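Local coordinates for universal stress protein (Burkholderia pseudomallei, PDB 4WNY), which is of no established function but, as a universal stress protein of the UspA family, probably takes part in the bacterial response to stress, at residues 5-11 against 111-117; 116-120 against 134-138. Numbering follows the deposited sequence.

Contact 1 (5-11 against 111-117); sequences MYSIILV and IGASLIV
Strand 8-11 and strand 115-117 run side by side and parallel. Their short axes come within 4.5 Å, with 30° between their directions. Leu10 pairs with Ile116 (CA-CA 4.7 Å) and Val11 with Val117 (CA-CA 4.4 Å). Both backbone groups of Leu10 are satisfied by the neighbouring strand: Leu10 N donates to Leu115 O (2.8 Å), and Leu10 O accepts from Val117 N at a short 2.5 Å. Leu10 O also takes a CA-H contact from Ile116 CA at 3.2 Å. Before the strands pair regularly, Ser114 N donates to Ile8 O (3.1 Å). The p rotamer of Ser114 brings its OG to Met5 O, to which it donates at 2.8 Å. On the other edge of strand 8-11, backbone hydrogen bonds join Ile9 to Arg36 and Val38, and Val11 to Val40, of strand 36-43. Ser7 OG bonds to Ser4 O, and Tyr6 OH to Ala25 O of the second subunit.

On one face Leu10 CB lies 3.9 Å from Ala113 CB, and its t rotamer (chi1) takes CD1 to 4.1 Å from Ile111 CD1. Ile8 CG2 meets Ile111 CG2 at 4.0 Å. On the other face Ile9 CG2 lies 3.6 Å from Val117 CG2 and 3.9 Å from Leu115 CD2, and helix 17-32 packs on this side through Ala26 and Leu29. Gly112 is the first residue beyond helix 100-111, with positive phi (95°), where a CB would jam against the preceding carbonyl. Adjacent parallel inner strands, the second entered from a helix, are typical of the Rossmann-like alpha/beta fold of the HUP clan.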
loop_
_atom_site.group_PDB
_atom_site.type_symbol
_atom_site.label_atom_id
_atom_site.label_comp_id
_atom_site.label_asym_id
_atom_site.label_seq_id
_atom_site.Cartn_x
_atom_site.Cartn_y
_atom_site.Cartn_z
ATOM N N MET A 5 -0.690 11.829 8.319
ATOM C CA MET A 5 -0.120 11.088 7.200
ATOM C C MET A 5 -1.119 10.069 6.660
ATOM O O MET A 5 -1.049 9.659 5.501
ATOM C CB MET A 5 1.175 10.388 7.619
ATOM C CG MET A 5 1.908 9.710 6.468
ATOM S SD MET A 5 3.448 8.904 6.949
ATOM C CE MET A 5 4.429 10.300 7.495
ATOM N N TYR A 6 -2.052 9.665 7.514
ATOM C CA TYR A 6 -3.090 8.731 7.117
ATOM C C TYR A 6 -4.457 9.223 7.566
ATOM O O TYR A 6 -5.346 8.423 7.828
ATOM C CB TYR A 6 -2.814 7.344 7.697
ATOM C CG TYR A 6 -1.468 6.776 7.311
ATOM C CD1 TYR A 6 -1.238 6.299 6.027
ATOM C CD2 TYR A 6 -0.430 6.711 8.231
ATOM C CE1 TYR A 6 -0.010 5.778 5.668
ATOM C CE2 TYR A 6 0.803 6.190 7.881
ATOM C CZ TYR A 6 1.006 5.724 6.599
ATOM O OH TYR A 6 2.229 5.203 6.241
ATOM N N SER A 7 -4.618 10.541 7.651
ATOM C CA SER A 7 -5.862 11.139 8.128
ATOM C C SER A 7 -7.026 10.891 7.175
ATOM O O SER A 7 -8.154 10.654 7.610
ATOM C CB SER A 7 -5.682 12.643 8.338
ATOM O OG SER A 7 -5.282 13.274 7.133
ATOM N N ILE A 8 -6.750 10.954 5.876
ATOM C CA ILE A 8 -7.783 10.753 4.867
ATOM C C ILE A 8 -7.387 9.674 3.862
ATOM O O ILE A 8 -6.408 9.816 3.128
ATOM C CB ILE A 8 -8.094 12.062 4.117
ATOM C CG1 ILE A 8 -8.701 13.090 5.075
ATOM C CG2 ILE A 8 -9.040 11.798 2.955
ATOM C CD1 ILE A 8 -8.873 14.469 4.468
ATOM N N ILE A 9 -8.162 8.595 3.834
ATOM C CA ILE A 9 -7.868 7.461 2.968
ATOM C C ILE A 9 -8.855 7.356 1.812
ATOM O O ILE A 9 -10.069 7.442 2.006
ATOM C CB ILE A 9 -7.891 6.137 3.750
ATOM C CG1 ILE A 9 -7.029 6.243 5.012
ATOM C CG2 ILE A 9 -7.427 4.992 2.866
ATOM C CD1 ILE A 9 -7.104 5.019 5.901
ATOM N N LEU A 10 -8.327 7.159 0.609
ATOM C CA LEU A 10 -9.151 6.991 -0.580
ATOM C C LEU A 10 -9.102 5.540 -1.053
ATOM O O LEU A 10 -8.027 4.955 -1.161
ATOM C CB LEU A 10 -8.681 7.941 -1.688
ATOM C CG LEU A 10 -9.518 8.116 -2.959
ATOM C CD1 LEU A 10 -9.249 9.478 -3.572
ATOM C CD2 LEU A 10 -9.223 7.025 -3.977
ATOM N N VAL A 11 -10.268 4.963 -1.331
ATOM C CA VAL A 11 -10.348 3.604 -1.861
ATOM C C VAL A 11 -11.186 3.576 -3.143
ATOM O O VAL A 11 -12.307 4.087 -3.179
ATOM C CB VAL A 11 -10.932 2.618 -0.817
ATOM C CG1 VAL A 11 -12.213 3.166 -0.213
ATOM C CG2 VAL A 11 -11.163 1.242 -1.433
ATOM N N ILE A 111 -9.412 16.061 -2.840
ATOM C CA ILE A 111 -9.983 15.607 -1.577
ATOM C C ILE A 111 -8.988 15.819 -0.437
ATOM O O ILE A 111 -9.370 16.111 0.698
ATOM C CB ILE A 111 -10.401 14.120 -1.656
ATOM C CG1 ILE A 111 -11.624 13.963 -2.564
ATOM C CG2 ILE A 111 -10.701 13.555 -0.275
ATOM C CD1 ILE A 111 -11.944 12.526 -2.915
ATOM N N GLY A 112 -7.705 15.698 -0.755
ATOM C CA GLY A 112 -6.662 15.851 0.242
ATOM C C GLY A 112 -6.241 14.506 0.796
ATOM O O GLY A 112 -5.727 14.414 1.911
ATOM N N ALA A 113 -6.467 13.458 0.010
ATOM C CA ALA A 113 -6.106 12.108 0.414
ATOM C C ALA A 113 -4.594 11.954 0.502
ATOM O O ALA A 113 -3.855 12.472 -0.336
ATOM C CB ALA A 113 -6.687 11.088 -0.555
ATOM N N SER A 114 -4.141 11.245 1.528
ATOM C CA SER A 114 -2.723 10.975 1.706
ATOM C C SER A 114 -2.426 9.505 1.428
ATOM O O SER A 114 -1.292 9.048 1.576
ATOM C CB SER A 114 -2.280 11.355 3.118
ATOM O OG SER A 114 -3.132 10.772 4.089
ATOM N N LEU A 115 -3.457 8.773 1.018
ATOM C CA LEU A 115 -3.327 7.352 0.715
ATOM C C LEU A 115 -4.415 6.886 -0.246
ATOM O O LEU A 115 -5.580 7.257 -0.104
ATOM C CB LEU A 115 -3.382 6.522 1.999
ATOM C CG LEU A 115 -3.364 5.002 1.817
ATOM C CD1 LEU A 115 -2.049 4.549 1.192
ATOM C CD2 LEU A 115 -3.610 4.296 3.144
ATOM N N ILE A 116 -4.027 6.068 -1.220
ATOM C CA ILE A 116 -4.978 5.472 -2.149
ATOM C C ILE A 116 -4.982 3.955 -2.014
ATOM O O ILE A 116 -3.941 3.307 -2.137
ATOM C CB ILE A 116 -4.659 5.845 -3.609
ATOM C CG1 ILE A 116 -4.822 7.349 -3.825
ATOM C CG2 ILE A 116 -5.557 5.070 -4.566
ATOM C CD1 ILE A 116 -4.514 7.793 -5.238
ATOM N N VAL A 117 -6.157 3.392 -1.760
ATOM C CA VAL A 117 -6.298 1.954 -1.586
ATOM C C VAL A 117 -6.952 1.327 -2.814
ATOM O O VAL A 117 -7.986 1.802 -3.282
ATOM C CB VAL A 117 -7.127 1.629 -0.327
ATOM C CG1 VAL A 117 -7.436 0.141 -0.252
ATOM C CG2 VAL A 117 -6.390 2.097 0.922
#

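Contact 2 (116-120 against 134-138); sequences IVMGT and VAERL
In this alpha/beta fold, helix 134-141 is the connecting helix of a beta-alpha-beta crossover from strand 115-120 to strand 146-150. Its segment 134-138 packs on one face of the parallel sheet, over strand 116-120. The strand is extended and the helix is regular, with Leu138 N bonded to Val134 O at 2.9 Å. Their axes approach to 9.7 Å. They run roughly antiparallel, 142° apart. The strand residues Ile116, Met118 and Thr120 point their CA-CB bonds toward the helix. No hydrogen bond crosses, so the join is made by apolar side chains.

Met118 is the most buried by this contact. Its chi1 is between wells at -103°, chi2 is t and chi3 is -45°. This carries the methyl between Ala135 and Leu138, one helical turn apart on the helix face. Its SD lies 4.0 Å from Val134 CG2. Ala135 is small enough to let the helix come close: its CA is 7.1 Å from Met118 CA, and its CB is 3.7 Å from Thr120 CG2 and 3.8 Å from Met118 CE. Leu138, with chi1 m and chi2 t, fills the space toward the start of the strand. Its CD2 is 4.1 Å from Ile116 CD1, and it also packs on Leu104 of helix 100-111, which lies beside it on this face. The tightest touch is Leu138 CD1 against Met118 CE, at 3.4 Å.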
loop_
_atom_site.group_PDB
_atom_site.type_symbol
_atom_site.label_atom_id
_atom_site.label_comp_id
_atom_site.label_asym_id
_atom_site.label_seq_id
_atom_site.Cartn_x
_atom_site.Cartn_y
_atom_site.Cartn_z
ATOM N N ILE A 116 -4.027 6.068 -1.220
ATOM C CA ILE A 116 -4.978 5.472 -2.149
ATOM C C ILE A 116 -4.982 3.955 -2.014
ATOM O O ILE A 116 -3.941 3.307 -2.137
ATOM C CB ILE A 116 -4.659 5.845 -3.609
ATOM C CG1 ILE A 116 -4.822 7.349 -3.825
ATOM C CG2 ILE A 116 -5.557 5.070 -4.566
ATOM C CD1 ILE A 116 -4.514 7.793 -5.238
ATOM N N VAL A 117 -6.157 3.392 -1.760
ATOM C CA VAL A 117 -6.298 1.954 -1.586
ATOM C C VAL A 117 -6.952 1.327 -2.814
ATOM O O VAL A 117 -7.986 1.802 -3.282
ATOM C CB VAL A 117 -7.127 1.629 -0.327
ATOM C CG1 VAL A 117 -7.436 0.141 -0.252
ATOM C CG2 VAL A 117 -6.390 2.097 0.922
ATOM N N MET A 118 -6.341 0.269 -3.338
ATOM C CA MET A 118 -6.846 -0.394 -4.535
ATOM C C MET A 118 -6.892 -1.907 -4.392
ATOM O O MET A 118 -6.043 -2.504 -3.729
ATOM C CB MET A 118 -5.984 -0.038 -5.746
ATOM C CG MET A 118 -6.602 0.987 -6.673
ATOM S SD MET A 118 -5.560 1.225 -8.118
ATOM C CE MET A 118 -3.965 1.326 -7.314
ATOM N N GLY A 119 -7.882 -2.522 -5.030
ATOM C CA GLY A 119 -7.955 -3.969 -5.102
ATOM C C GLY A 119 -7.243 -4.458 -6.347
ATOM O O GLY A 119 -7.384 -3.867 -7.418
ATOM N N THR A 120 -6.469 -5.529 -6.211
ATOM C CA THR A 120 -5.719 -6.070 -7.339
ATOM C C THR A 120 -5.909 -7.577 -7.472
ATOM O O THR A 120 -6.689 -8.183 -6.738
ATOM C CB THR A 120 -4.212 -5.763 -7.216
ATOM O OG1 THR A 120 -3.728 -6.230 -5.950
ATOM C CG2 THR A 120 -3.956 -4.268 -7.327
ATOM N N VAL A 134 -4.094 -0.279 -13.930
ATOM C CA VAL A 134 -4.330 0.989 -13.250
ATOM C C VAL A 134 -3.482 1.045 -11.981
ATOM O O VAL A 134 -2.934 2.092 -11.626
ATOM C CB VAL A 134 -5.827 1.181 -12.912
ATOM C CG1 VAL A 134 -6.428 -0.113 -12.376
ATOM C CG2 VAL A 134 -6.025 2.331 -11.931
ATOM N N ALA A 135 -3.355 -0.100 -11.317
ATOM C CA ALA A 135 -2.495 -0.221 -10.150
ATOM C C ALA A 135 -1.035 -0.062 -10.550
ATOM O O ALA A 135 -0.269 0.630 -9.878
ATOM C CB ALA A 135 -2.715 -1.556 -9.464
ATOM N N GLU A 136 -0.658 -0.701 -11.654
ATOM C CA GLU A 136 0.693 -0.585 -12.189
ATOM C C GLU A 136 0.980 0.850 -12.614
ATOM O O GLU A 136 2.116 1.315 -12.535
ATOM C CB GLU A 136 0.890 -1.537 -13.370
ATOM N N ARG A 137 -0.060 1.546 -13.063
ATOM C CA ARG A 137 0.063 2.944 -13.461
ATOM C C ARG A 137 0.355 3.825 -12.252
ATOM O O ARG A 137 1.366 4.526 -12.216
ATOM C CB ARG A 137 -1.211 3.416 -14.164
ATOM N N LEU A 138 -0.537 3.772 -11.265
ATOM C CA LEU A 138 -0.408 4.545 -10.031
ATOM C C LEU A 138 0.923 4.302 -9.324
ATOM O O LEU A 138 1.478 5.211 -8.704
ATOM C CB LEU A 138 -1.567 4.221 -9.083
ATOM C CG LEU A 138 -2.813 5.100 -9.232
ATOM C CD1 LEU A 138 -4.034 4.457 -8.640
ATOM C CD2 LEU A 138 -2.594 6.436 -8.576
#

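In the fold
Contacts 1 and 2 share Ile116 and Val117 of strand 115-120. Their centres are 13 Å apart, and each lies about 10 Å from the centre of the chain. Contact 1 joins this strand to strand 8-13; contact 2 packs a helix on one of its faces. Strand 146-150 takes its other edge. Strand 115-120 is thus held along both edges and packed by helices on both faces, since helix 17-32 lies across from helix 134-141. The second subunit reaches contact 1 but not contact 2. Between the segments of contact 2, residues 122-132 are not modelled. The sequence from Gly119 through this loop fits the nucleotide-binding pattern of ATP-binding relatives, but binding here is not established.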